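Local structure of formiminoglutamase (Trypanosoma cruzi, 4MYF) at the manganese (II) ion site. The protein catalyses the manganese-dependent hydrolysis of N-formimino-L-glutamate to L-glutamate and formamide, as a member of the arginase (ureohydrolase) family. Sequence-based numbering; all coordinates share one arbitrary frame.

The manganese (II) ion site. Residues 43, 122, 144, 146-148, 150, 236, 238, 281. With MN (manganese (II) ion), chain B; MN (manganese (II) ion), chain C.
Two manganese ions lie 3.1 Å apart, MN (chain B) to MN (chain C), in the binuclear centre typical of the arginase family. Asp146, His148 and Asp150 come from the loop following strand 141-145 and form the family's DXHXD motif; Asp236 ends strand 231-236, Asp238 belongs to the 3-10 turn after it (the DXD pair), and Asn122 opens the 3-10 turn after strand 114-119. Two carboxylates bridge the metals in different ways. Asp146, its CG anti to the backbone N (chi1 -164°), spans them with one oxygen each, OD1 on MN (chain C) and OD2 on MN (chain B), whereas Asp236 puts OD2 alone on both, 2.2 Å from either ion. Its other oxygen, OD1, accepts the backbone N-H of Asp238 at 3.0 Å from above the carboxylate plane, tying the two aspartates together. Asp238 grips MN (chain C) with both oxygens, and His148 adds ND1 at 2.3 Å; with water 1 this makes a distorted six-coordinate arrangement. The partly occupied MN (chain B) also takes Asn122 OD1 (2.3 Å) and Asp150 OD2, in a geometry intermediate between a square pyramid and a trigonal bipyramid; Asp150 OD1 stays farther off, and weak ligands may be unseen. Water 1 bridges the ions and lies 2.6 Å from Asp150 OD1, a contact that may orient it. In the second shell, Glu281 OE2 accepts the backbone N-H groups of Cys43 and Asn122, the latter at 2.8 Å, and so anchors the turn carrying the asparagine ligand. By analogy with other arginase-family enzymes, the paired cations probably lower the pKa of the bridging water, yielding the hydroxide that attacks the formimino carbon.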
loop_
_atom_site.group_PDB
_atom_site.type_symbol
_atom_site.label_atom_id
_atom_site.label_comp_id
_atom_site.label_asym_id
_atom_site.label_seq_id
_atom_site.Cartn_x
_atom_site.Cartn_y
_atom_site.Cartn_z
ATOM N N CYS A 43 2.583 -16.175 -16.400
ATOM C CA CYS A 43 3.728 -15.852 -15.548
ATOM C C CYS A 43 4.137 -16.974 -14.581
ATOM O O CYS A 43 5.224 -16.926 -14.003
ATOM C CB CYS A 43 3.504 -14.540 -14.782
ATOM S SG CYS A 43 5.018 -13.827 -14.106
ATOM N N ASN A 122 -1.414 -15.131 -18.747
ATOM C CA ASN A 122 -1.053 -14.275 -19.891
ATOM C C ASN A 122 -1.222 -14.921 -21.253
ATOM O O ASN A 122 -1.417 -14.228 -22.260
ATOM C CB ASN A 122 0.430 -13.882 -19.837
ATOM C CG ASN A 122 0.762 -12.908 -18.735
ATOM O OD1 ASN A 122 0.080 -11.888 -18.543
ATOM N ND2 ASN A 122 1.866 -13.181 -18.037
ATOM N N ASN A 144 0.030 -3.887 -24.199
ATOM C CA ASN A 144 0.211 -4.835 -23.116
ATOM C C ASN A 144 0.600 -4.062 -21.857
ATOM O O ASN A 144 1.731 -3.558 -21.742
ATOM C CB ASN A 144 1.312 -5.853 -23.453
ATOM C CG ASN A 144 1.572 -6.831 -22.314
ATOM O OD1 ASN A 144 0.666 -7.141 -21.527
ATOM N ND2 ASN A 144 2.801 -7.316 -22.214
ATOM N N ASP A 146 1.707 -4.390 -18.412
ATOM C CA ASP A 146 2.402 -5.521 -17.811
ATOM C C ASP A 146 3.716 -5.057 -17.194
ATOM O O ASP A 146 4.455 -4.271 -17.799
ATOM C CB ASP A 146 2.678 -6.558 -18.895
ATOM C CG ASP A 146 3.053 -7.920 -18.338
ATOM O OD1 ASP A 146 3.360 -8.036 -17.131
ATOM O OD2 ASP A 146 3.046 -8.879 -19.129
ATOM N N SER A 147 4.017 -5.520 -15.986
ATOM C CA SER A 147 5.326 -5.210 -15.414
ATOM C C SER A 147 6.417 -5.945 -16.197
ATOM O O SER A 147 7.568 -5.522 -16.191
ATOM C CB SER A 147 5.384 -5.542 -13.920
ATOM O OG SER A 147 5.165 -6.919 -13.703
ATOM N N HIS A 148 6.038 -7.021 -16.897
ATOM C CA HIS A 148 6.966 -7.838 -17.699
ATOM C C HIS A 148 6.755 -7.621 -19.213
ATOM O O HIS A 148 5.680 -7.203 -19.627
ATOM C CB HIS A 148 6.742 -9.332 -17.395
ATOM C CG HIS A 148 6.625 -9.654 -15.936
ATOM N ND1 HIS A 148 5.417 -9.687 -15.273
ATOM C CD2 HIS A 148 7.565 -9.980 -15.016
ATOM C CE1 HIS A 148 5.616 -10.004 -14.005
ATOM N NE2 HIS A 148 6.912 -10.189 -13.824
ATOM N N ASP A 150 6.765 -10.067 -21.696
ATOM C CA ASP A 150 6.054 -11.206 -22.289
ATOM C C ASP A 150 6.464 -11.487 -23.741
ATOM O O ASP A 150 5.596 -11.616 -24.615
ATOM C CB ASP A 150 4.535 -10.991 -22.228
ATOM C CG ASP A 150 3.942 -11.312 -20.872
ATOM O OD1 ASP A 150 4.695 -11.374 -19.869
ATOM O OD2 ASP A 150 2.703 -11.485 -20.812
ATOM N N ASP A 236 -2.471 -7.111 -17.834
ATOM C CA ASP A 236 -1.903 -8.070 -16.892
ATOM C C ASP A 236 -1.893 -7.408 -15.517
ATOM O O ASP A 236 -1.182 -6.429 -15.312
ATOM C CB ASP A 236 -0.488 -8.458 -17.340
ATOM C CG ASP A 236 0.202 -9.447 -16.400
ATOM O OD1 ASP A 236 -0.239 -9.656 -15.258
ATOM O OD2 ASP A 236 1.225 -10.019 -16.811
ATOM N N ASP A 238 -0.614 -8.119 -12.763
ATOM C CA ASP A 238 0.631 -8.069 -12.010
ATOM C C ASP A 238 1.418 -6.802 -12.370
ATOM O O ASP A 238 2.556 -6.615 -11.942
ATOM C CB ASP A 238 1.456 -9.361 -12.140
ATOM C CG ASP A 238 2.109 -9.532 -13.499
ATOM O OD1 ASP A 238 2.358 -8.526 -14.208
ATOM O OD2 ASP A 238 2.412 -10.698 -13.840
ATOM N N GLU A 281 -3.702 -12.973 -15.154
ATOM C CA GLU A 281 -2.845 -13.245 -13.996
ATOM C C GLU A 281 -3.505 -13.133 -12.620
ATOM O O GLU A 281 -2.814 -13.268 -11.602
ATOM C CB GLU A 281 -1.530 -12.448 -14.057
ATOM C CG GLU A 281 -0.660 -12.779 -15.285
ATOM C CD GLU A 281 -0.132 -14.208 -15.272
ATOM O OE1 GLU A 281 0.123 -14.733 -14.166
ATOM O OE2 GLU A 281 0.036 -14.803 -16.361
HETATM MN MN MN B . 2.078 -10.751 -18.650
HETATM MN MN MN C . 3.240 -9.838 -15.881
HETATM O O HOH W 1 3.836 -11.418 -17.428
#